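Local coordinates for protein putative fumarylpyruvate hydrolase (Burkholderia cenocepacia, PDB 4MAQ) that is of unproven function but belongs to the fumarylacetoacetate hydrolase (FAH) family, a group of beta-rich enzymes, at residues B[63-66]-B[67-70]; B[106-109]-B[110-113]; B[180-183]-B[184-188]; B[214-217]-B[218-222]. One frame throughout, in Å; residues are numbered along the deposited sequence.

Interaction 1 of 4, residues B[63-66]-B[67-70]. With EDO (1,2-ethanediol), chain C.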
loop_
_atom_site.group_PDB
_atom_site.type_symbol
_atom_site.label_atom_id
_atom_site.label_comp_id
_atom_site.label_asym_id
_atom_site.label_seq_id
_atom_site.Cartn_x
_atom_site.Cartn_y
_atom_site.Cartn_z
ATOM N N THR B 63 3.551 -5.460 -1.327
ATOM C CA THR B 63 3.591 -4.516 -0.208
ATOM C C THR B 63 2.421 -4.786 0.731
ATOM O O THR B 63 1.533 -5.544 0.408
ATOM C CB THR B 63 3.561 -3.058 -0.721
ATOM O OG1 THR B 63 2.347 -2.856 -1.450
ATOM C CG2 THR B 63 4.738 -2.759 -1.665
ATOM N N LYS B 64 2.466 -4.160 1.904
ATOM C CA LYS B 64 1.333 -4.084 2.802
ATOM C C LYS B 64 1.176 -2.611 3.181
ATOM O O LYS B 64 2.164 -1.872 3.185
ATOM C CB LYS B 64 1.567 -4.898 4.079
ATOM C CG LYS B 64 1.684 -6.405 3.833
ATOM C CD LYS B 64 1.960 -7.147 5.153
ATOM C CE LYS B 64 2.254 -8.636 4.919
ATOM N NZ LYS B 64 1.028 -9.458 4.719
ATOM N N PRO B 65 -0.047 -2.181 3.549
ATOM C CA PRO B 65 -0.184 -0.805 4.003
ATOM C C PRO B 65 0.503 -0.629 5.360
ATOM O O PRO B 65 0.600 -1.572 6.151
ATOM C CB PRO B 65 -1.702 -0.604 4.094
ATOM C CG PRO B 65 -2.250 -1.990 4.310
ATOM C CD PRO B 65 -1.333 -2.903 3.534
ATOM N N ALA B 66 0.982 0.579 5.619
ATOM C CA ALA B 66 1.701 0.876 6.854
ATOM C C ALA B 66 0.892 0.473 8.086
ATOM O O ALA B 66 1.446 -0.054 9.046
ATOM C CB ALA B 66 2.066 2.348 6.909
ATOM N N ASP B 67 -0.430 0.684 8.043
ATOM C CA ASP B 67 -1.247 0.397 9.211
ATOM C C ASP B 67 -1.697 -1.058 9.313
ATOM O O ASP B 67 -2.436 -1.390 10.234
ATOM C CB ASP B 67 -2.414 1.374 9.342
ATOM C CG ASP B 67 -3.472 1.151 8.293
ATOM O OD1 ASP B 67 -3.128 1.045 7.098
ATOM O OD2 ASP B 67 -4.658 1.090 8.666
ATOM N N ALA B 68 -1.229 -1.927 8.412
ATOM C CA ALA B 68 -1.386 -3.374 8.586
ATOM C C ALA B 68 -0.345 -3.937 9.542
ATOM O O ALA B 68 -0.419 -5.110 9.922
ATOM C CB ALA B 68 -1.253 -4.069 7.243
ATOM N N ILE B 69 0.646 -3.115 9.899
ATOM C CA ILE B 69 1.685 -3.522 10.850
ATOM C C ILE B 69 1.114 -3.340 12.245
ATOM O O ILE B 69 0.789 -2.212 12.657
ATOM C CB ILE B 69 2.975 -2.691 10.665
ATOM C CG1 ILE B 69 3.482 -2.802 9.208
ATOM C CG2 ILE B 69 4.019 -3.094 11.686
ATOM C CD1 ILE B 69 3.699 -4.219 8.697
ATOM N N VAL B 70 0.956 -4.459 12.940
ATOM C CA VAL B 70 0.339 -4.503 14.256
ATOM C C VAL B 70 1.266 -5.270 15.197
ATOM O O VAL B 70 2.202 -5.934 14.749
ATOM C CB VAL B 70 -1.047 -5.200 14.188
ATOM C CG1 VAL B 70 -1.990 -4.434 13.270
ATOM C CG2 VAL B 70 -0.933 -6.684 13.803
HETATM C C1 EDO C . 0.398 -0.880 0.286
HETATM O O1 EDO C . 0.004 -2.254 0.248
HETATM C C2 EDO C . -0.513 0.042 -0.501
HETATM O O2 EDO C . -0.422 -0.183 -1.916
#
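Pro65 and Ala68 meet across a short 3-10 segment, the CG corner of the proline ring lying 3.7 Å from the methyl carbon CB of Ala68. That methyl points back at the preceding residues and also rests 3.3 Å from the carbonyl oxygen of Pro65, so it packs on both ring and peptide. Asp67 approaches the ring at another corner. Its CG is tucked between its own backbone N and carbonyl carbon (chi1 71°), which swings the carboxylate back along the chain and sets OD1 3.7 Å from Pro65 CB. The charge itself is met by Arg34 (at OD2) and Arg35 (at OD1) of the second subunit. Two i to i+3 backbone bonds, Ala68 N to Pro65 O at 2.9 Å and the longer Ile69 N to Ala66 O at 3.3 Å, close two successive turns of 3-10 character. Ile69 keeps CG1 beside its backbone N (chi1 -56°), bringing it within 3.4 Å of Ala66 O. Lys64 only grazes Ala68 with its CB before its chain leaves for a salt bridge with Asp119. At the other end, 1,2-ethanediol, probably from the crystallisation liquor, donates from O1 to Thr63 OG1 (3.0 Å), itself bonded to Asp137 OD2 of the second subunit, and also bonds Thr63 of that subunit. The 3-10 segment thus links strand 61-64, paired with strand 36-39, to strand 69-71, paired with strand 146-153, and Ile69 packs on strands 36-39, 146-153 and 204-206.

Interaction 2 of 4, residues B[106-109]-B[110-113]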
loop_
_atom_site.group_PDB
_atom_site.type_symbol
_atom_site.label_atom_id
_atom_site.label_comp_id
_atom_site.label_asym_id
_atom_site.label_seq_id
_atom_site.Cartn_x
_atom_site.Cartn_y
_atom_site.Cartn_z
ATOM N N ASP B 106 26.658 -0.326 0.324
ATOM C CA ASP B 106 26.241 0.800 1.173
ATOM C C ASP B 106 24.900 0.547 1.865
ATOM O O ASP B 106 24.454 1.356 2.674
ATOM C CB ASP B 106 26.091 2.063 0.313
ATOM C CG ASP B 106 27.389 2.465 -0.362
ATOM O OD1 ASP B 106 28.450 2.308 0.268
ATOM O OD2 ASP B 106 27.348 2.947 -1.519
ATOM N N ALA B 107 24.254 -0.556 1.524
ATOM C CA ALA B 107 22.865 -0.748 1.926
ATOM C C ALA B 107 22.642 -0.881 3.434
ATOM O O ALA B 107 21.698 -0.300 3.987
ATOM C CB ALA B 107 22.271 -1.934 1.199
ATOM N N LEU B 108 23.532 -1.602 4.116
ATOM C CA LEU B 108 23.352 -1.771 5.554
ATOM C C LEU B 108 23.454 -0.447 6.313
ATOM O O LEU B 108 22.870 -0.320 7.376
ATOM C CB LEU B 108 24.294 -2.851 6.112
ATOM C CG LEU B 108 23.987 -4.273 5.612
ATOM C CD1 LEU B 108 25.012 -5.244 6.180
ATOM C CD2 LEU B 108 22.571 -4.724 5.955
ATOM N N SER B 109 24.145 0.549 5.756
ATOM C CA SER B 109 24.187 1.866 6.399
ATOM C C SER B 109 22.844 2.574 6.412
ATOM O O SER B 109 22.676 3.552 7.136
ATOM C CB SER B 109 25.228 2.783 5.776
ATOM O OG SER B 109 24.759 3.345 4.565
ATOM N N HIS B 110 21.908 2.090 5.592
ATOM C CA HIS B 110 20.544 2.616 5.578
ATOM C C HIS B 110 19.644 1.943 6.589
ATOM O O HIS B 110 18.474 2.340 6.709
ATOM C CB HIS B 110 19.928 2.465 4.176
ATOM C CG HIS B 110 20.576 3.345 3.136
ATOM N ND1 HIS B 110 20.000 4.521 2.692
ATOM C CD2 HIS B 110 21.758 3.234 2.478
ATOM C CE1 HIS B 110 20.792 5.081 1.792
ATOM N NE2 HIS B 110 21.861 4.317 1.639
ATOM N N VAL B 111 20.142 0.921 7.286
ATOM C CA VAL B 111 19.282 0.143 8.195
ATOM C C VAL B 111 19.308 0.721 9.609
ATOM O O VAL B 111 20.382 0.865 10.198
ATOM C CB VAL B 111 19.719 -1.334 8.235
ATOM C CG1 VAL B 111 18.964 -2.121 9.296
ATOM C CG2 VAL B 111 19.530 -1.956 6.855
ATOM N N TRP B 112 18.134 1.079 10.140
ATOM C CA TRP B 112 18.010 1.496 11.540
ATOM C C TRP B 112 18.040 0.279 12.484
ATOM O O TRP B 112 18.657 0.332 13.545
ATOM C CB TRP B 112 16.706 2.318 11.756
ATOM C CG TRP B 112 16.639 2.758 13.164
ATOM C CD1 TRP B 112 17.248 3.848 13.714
ATOM C CD2 TRP B 112 16.057 2.029 14.252
ATOM N NE1 TRP B 112 17.038 3.876 15.057
ATOM C CE2 TRP B 112 16.332 2.763 15.432
ATOM C CE3 TRP B 112 15.317 0.838 14.347
ATOM C CZ2 TRP B 112 15.888 2.356 16.696
ATOM C CZ3 TRP B 112 14.885 0.427 15.621
ATOM C CH2 TRP B 112 15.167 1.197 16.764
ATOM N N GLY B 113 17.336 -0.789 12.140
ATOM C CA GLY B 113 17.200 -1.910 13.053
ATOM C C GLY B 113 16.409 -3.048 12.485
ATOM O O GLY B 113 16.150 -3.105 11.274
HETATM O O HOH W 1 23.082 0.991 10.239
#
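His110 packs against the carbonyls of Asp106 and Ala107, at the end of a short helix that runs on as a 3-10 segment. His110 N donates to Ala107 O at 2.9 Å, and His110 CB lies 3.3 Å from that oxygen. With CG beside the backbone N (chi1 -68°), the imidazole lies so that its CD2 edge meets Asp106 O in the plane of the ring, 3.3 Å away. Asp106 O has a stronger partner in Ser109 OG, which donates to it at 2.8 Å in the carbonyl plane. The serine hydroxyl is bonded by Lys97 NZ as well. Val111 N donates to Leu108 O, 3.0 Å away.

Leu108 and Val111 pack more loosely on each other, CD2 and CG2 approaching no closer than 4.2 Å. Both turn instead to outside partners: Leu108 packs on Pro187, Val111 on Ile190, and the two share His159. A water donates to Val111 O at 2.7 Å and to Leu108 O at 3.2 Å. The solvent side is that of Asp106 and Ser109.

Chemically, the junction between helix 104-107 and strand 111-122 is held mainly by backbone carbonyls, of which those of Asp106 and Leu108 each take two donors, Ser109 N being a weak one at Asp106 O. The ring is anchored through ND1 to Lys97 O, and its CD2 hydrogen may add a weak C-H...O attraction at Asp106 O.

Interaction 3 of 4, residues B[180-183]-B[184-188]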
loop_
_atom_site.group_PDB
_atom_site.type_symbol
_atom_site.label_atom_id
_atom_site.label_comp_id
_atom_site.label_asym_id
_atom_site.label_seq_id
_atom_site.Cartn_x
_atom_site.Cartn_y
_atom_site.Cartn_z
ATOM N N ALA B 180 20.890 -17.610 6.877
ATOM C CA ALA B 180 21.933 -17.812 5.880
ATOM C C ALA B 180 21.390 -18.393 4.589
ATOM O O ALA B 180 22.087 -18.384 3.569
ATOM C CB ALA B 180 23.021 -18.716 6.425
ATOM N N ASP B 181 20.157 -18.900 4.621
ATOM C CA ASP B 181 19.584 -19.510 3.448
ATOM C C ASP B 181 18.828 -18.543 2.542
ATOM O O ASP B 181 18.273 -18.955 1.511
ATOM C CB ASP B 181 18.774 -20.725 3.845
ATOM C CG ASP B 181 19.670 -21.851 4.334
ATOM O OD1 ASP B 181 20.731 -22.121 3.722
ATOM O OD2 ASP B 181 19.342 -22.450 5.343
ATOM N N MET B 182 18.842 -17.259 2.895
ATOM C CA MET B 182 18.295 -16.240 1.997
ATOM C C MET B 182 18.947 -16.319 0.621
ATOM O O MET B 182 20.173 -16.464 0.504
ATOM C CB MET B 182 18.536 -14.861 2.559
ATOM C CG MET B 182 17.605 -14.472 3.652
ATOM S SD MET B 182 18.040 -12.796 4.116
ATOM C CE MET B 182 17.179 -12.731 5.668
ATOM N N ILE B 183 18.129 -16.201 -0.425
ATOM C CA ILE B 183 18.636 -16.261 -1.805
ATOM C C ILE B 183 19.341 -14.943 -2.105
ATOM O O ILE B 183 20.523 -14.946 -2.466
ATOM C CB ILE B 183 17.511 -16.571 -2.812
ATOM C CG1 ILE B 183 16.966 -17.980 -2.557
ATOM C CG2 ILE B 183 18.024 -16.432 -4.241
ATOM C CD1 ILE B 183 15.707 -18.322 -3.329
ATOM N N TRP B 184 18.623 -13.829 -1.920
ATOM C CA TRP B 184 19.216 -12.503 -1.966
ATOM C C TRP B 184 19.380 -11.989 -0.545
ATOM O O TRP B 184 18.391 -11.844 0.152
ATOM C CB TRP B 184 18.315 -11.554 -2.765
ATOM C CG TRP B 184 18.314 -11.868 -4.241
ATOM C CD1 TRP B 184 17.336 -12.523 -4.960
ATOM C CD2 TRP B 184 19.363 -11.569 -5.173
ATOM N NE1 TRP B 184 17.718 -12.625 -6.289
ATOM C CE2 TRP B 184 18.948 -12.043 -6.446
ATOM C CE3 TRP B 184 20.607 -10.919 -5.061
ATOM C CZ2 TRP B 184 19.738 -11.891 -7.599
ATOM C CZ3 TRP B 184 21.389 -10.769 -6.198
ATOM C CH2 TRP B 184 20.951 -11.261 -7.453
ATOM N N PRO B 185 20.620 -11.700 -0.129
ATOM C CA PRO B 185 20.816 -11.165 1.212
ATOM C C PRO B 185 20.225 -9.774 1.377
ATOM O O PRO B 185 19.883 -9.098 0.402
ATOM C CB PRO B 185 22.331 -11.117 1.394
ATOM C CG PRO B 185 22.934 -11.370 0.064
ATOM C CD PRO B 185 21.883 -11.901 -0.867
ATOM N N VAL B 186 20.147 -9.345 2.629
ATOM C CA VAL B 186 19.508 -8.079 2.959
ATOM C C VAL B 186 20.067 -6.883 2.159
ATOM O O VAL B 186 19.280 -6.103 1.635
ATOM C CB VAL B 186 19.555 -7.843 4.490
ATOM C CG1 VAL B 186 19.172 -6.411 4.849
ATOM C CG2 VAL B 186 18.660 -8.860 5.188
ATOM N N PRO B 187 21.417 -6.749 2.016
ATOM C CA PRO B 187 21.908 -5.576 1.261
ATOM C C PRO B 187 21.405 -5.559 -0.191
ATOM O O PRO B 187 21.133 -4.475 -0.733
ATOM C CB PRO B 187 23.442 -5.738 1.280
ATOM C CG PRO B 187 23.729 -6.603 2.460
ATOM C CD PRO B 187 22.529 -7.505 2.630
ATOM N N ASP B 188 21.280 -6.733 -0.811
ATOM C CA ASP B 188 20.775 -6.799 -2.189
ATOM C C ASP B 188 19.282 -6.553 -2.264
ATOM O O ASP B 188 18.816 -5.921 -3.187
ATOM C CB ASP B 188 21.094 -8.130 -2.842
ATOM C CG ASP B 188 22.562 -8.331 -3.012
ATOM O OD1 ASP B 188 23.146 -7.594 -3.797
ATOM O OD2 ASP B 188 23.109 -9.196 -2.342
#
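Met182 reaches past Trp184 to the start of the next helix, where its thioether packs against Val186. The side chain leaves the backbone with CG beside the backbone N (chi1 -78°), and its CB sits 3.9 Å from Trp184 O. From CG onward the chain is extended, carrying SD past that carbonyl, at 4.1 Å from Trp184 O, to a point 4.1 Å from Val186 CG2 and near Pro185 CA as well. The terminal methyl continues along the same valine branch, with CE 4.2 Å from CG2 of Val186. The two side chains cross obliquely, and the methionine also packs on Tyr43, Thr207 and Leu91, the last in strand 85-95.

A second pair lies on another side of the chain. The CG2 branch of Ile183, trans to the amide nitrogen, comes 4.0 Å from CD1 of Trp184. Ile183 O lies 3.7 Å from Pro185 CD and accepts a hydrogen bond from Arg56 NH2. Pro185 occupies the N-cap position of helix 186-196, and Asp188 N makes a weak 3.0 Å bond to Pro185 O in the first turn.

The contact between the two segments is therefore apolar and dispersive, while Trp184 N, Trp184 NE1 and Ile183 O find partners outside them. Trp184 N bonds Asn42 OD1, NE1 bonds Glu57 O, and Tyr192 meets the indole edge-to-face. Arg56 meets both the indole, in a cation-pi contact, and Ile183 O, so the polar and cation-pi bonds come from outside the two segments.

Interaction 4 of 4, residues B[214-217]-B[218-222]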
loop_
_atom_site.group_PDB
_atom_site.type_symbol
_atom_site.label_atom_id
_atom_site.label_comp_id
_atom_site.label_asym_id
_atom_site.label_seq_id
_atom_site.Cartn_x
_atom_site.Cartn_y
_atom_site.Cartn_z
ATOM N N GLY B 214 1.955 -22.539 6.198
ATOM C CA GLY B 214 0.786 -23.368 6.471
ATOM C C GLY B 214 -0.303 -22.526 7.081
ATOM O O GLY B 214 -0.134 -21.326 7.265
ATOM N N ALA B 215 -1.437 -23.149 7.379
ATOM C CA ALA B 215 -2.627 -22.429 7.848
ATOM C C ALA B 215 -2.645 -22.150 9.355
ATOM O O ALA B 215 -2.076 -22.909 10.157
ATOM C CB ALA B 215 -3.870 -23.204 7.450
ATOM N N LEU B 216 -3.349 -21.081 9.725
ATOM C CA LEU B 216 -3.677 -20.727 11.115
ATOM C C LEU B 216 -5.180 -20.812 11.283
ATOM O O LEU B 216 -5.918 -20.292 10.450
ATOM C CB LEU B 216 -3.240 -19.297 11.433
ATOM C CG LEU B 216 -1.740 -19.037 11.400
ATOM C CD1 LEU B 216 -1.476 -17.535 11.582
ATOM C CD2 LEU B 216 -1.021 -19.890 12.434
ATOM N N GLN B 217 -5.625 -21.474 12.350
ATOM C CA GLN B 217 -7.031 -21.534 12.708
ATOM C C GLN B 217 -7.336 -20.476 13.747
ATOM O O GLN B 217 -6.457 -20.109 14.532
ATOM C CB GLN B 217 -7.377 -22.899 13.312
ATOM C CG GLN B 217 -7.048 -24.080 12.422
ATOM C CD GLN B 217 -7.640 -23.917 11.044
ATOM O OE1 GLN B 217 -8.788 -23.496 10.899
ATOM N NE2 GLN B 217 -6.856 -24.237 10.014
ATOM N N PRO B 218 -8.583 -19.964 13.759
ATOM C CA PRO B 218 -8.999 -19.102 14.862
ATOM C C PRO B 218 -8.649 -19.731 16.207
ATOM O O PRO B 218 -8.877 -20.928 16.410
ATOM C CB PRO B 218 -10.516 -19.009 14.666
ATOM C CG PRO B 218 -10.710 -19.202 13.198
ATOM C CD PRO B 218 -9.690 -20.229 12.819
ATOM N N GLY B 219 -8.032 -18.953 17.096
ATOM C CA GLY B 219 -7.659 -19.445 18.417
ATOM C C GLY B 219 -6.241 -19.980 18.513
ATOM O O GLY B 219 -5.755 -20.238 19.618
ATOM N N ASP B 220 -5.570 -20.183 17.378
ATOM C CA ASP B 220 -4.223 -20.753 17.440
ATOM C C ASP B 220 -3.268 -19.836 18.209
ATOM O O ASP B 220 -3.343 -18.595 18.084
ATOM C CB ASP B 220 -3.661 -20.995 16.041
ATOM C CG ASP B 220 -4.118 -22.304 15.425
ATOM O OD1 ASP B 220 -4.767 -23.122 16.112
ATOM O OD2 ASP B 220 -3.814 -22.505 14.227
ATOM N N ARG B 221 -2.345 -20.443 18.958
ATOM C CA ARG B 221 -1.258 -19.720 19.638
ATOM C C ARG B 221 0.000 -19.782 18.749
ATOM O O ARG B 221 0.557 -20.864 18.522
ATOM C CB ARG B 221 -0.962 -20.313 21.030
ATOM C CG ARG B 221 0.180 -19.599 21.780
ATOM C CD ARG B 221 0.424 -20.175 23.190
ATOM N NE ARG B 221 -0.865 -20.155 23.896
ATOM C CZ ARG B 221 -1.411 -19.083 24.484
ATOM N NH1 ARG B 221 -0.714 -17.960 24.656
ATOM N NH2 ARG B 221 -2.672 -19.146 24.906
ATOM N N VAL B 222 0.417 -18.626 18.230
ATOM C CA VAL B 222 1.555 -18.561 17.313
ATOM C C VAL B 222 2.750 -18.025 18.075
ATOM O O VAL B 222 2.666 -16.977 18.726
ATOM C CB VAL B 222 1.229 -17.644 16.118
ATOM C CG1 VAL B 222 2.329 -17.746 15.053
ATOM C CG2 VAL B 222 -0.145 -17.998 15.549
HETATM O O HOH W 2 -2.848 -24.463 12.463
#
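Gln217 and Asp220 are tied together twice, once through the aspartate side chain and once through the backbone. The N-H of Gln217 reaches Asp220 OD2 over 2.8 Å along a nearly straight line (167°), but it meets the oxygen from above the carboxylate plane, 65° out of it. In return Asp220 N donates to Gln217 O at 3.0 Å, closing a type II beta turn in which Gly219 adopts a positive phi that suits glycine. A water strengthens the grip on OD2: it donates both to Asp220 OD2, 2.8 Å away, and to Ala215 O at 2.9 Å. With OD1 bonded to Asn170 ND2, the buried carboxylate has partners at both oxygens.

Further out, the Gln217 side chain runs alongside that of Asp220 and points the same way, its amide turned 83° from the carboxylate. The bend at chi2 carries the amide back toward Ala215, Gln217 OE1 staying 3.9 Å from Pro218 CD. On the apolar side Leu216 CD2 meets Val222 CG2 at 3.7 Å, the two side chains crossing at about a right angle.

This turn carries the chain from strand 214-216, paired with strand 85-95, into strand 221-226 of the sheet that also holds strands 164-169 and 230-236. Leu216 and Val222 both pack on strand 164-169, and Val222 also packs on strand 230-236.

Overall arrangement
All four contacts are local, between neighbouring residues of the chain, and follow one another within the FAH family region. Interactions 2 and 3 touch: Ala107 CB lies 3.4 Å from Pro187 O, and Leu108 CD2 lies 4.0 Å from Val186 CG1, so the helix 104-107 turn packs on the start of helix 186-196. The others stand apart. Interactions 2 and 4 lie on opposite sides of the chain's centre, their own centres about 34 Å apart, yet both reach the same mixed sheet, as does interaction 1. Interaction 1 is nearest the middle of the chain, with its centre about 21 Å from that of interaction 2, and holds the ethanediol at the subunit interface.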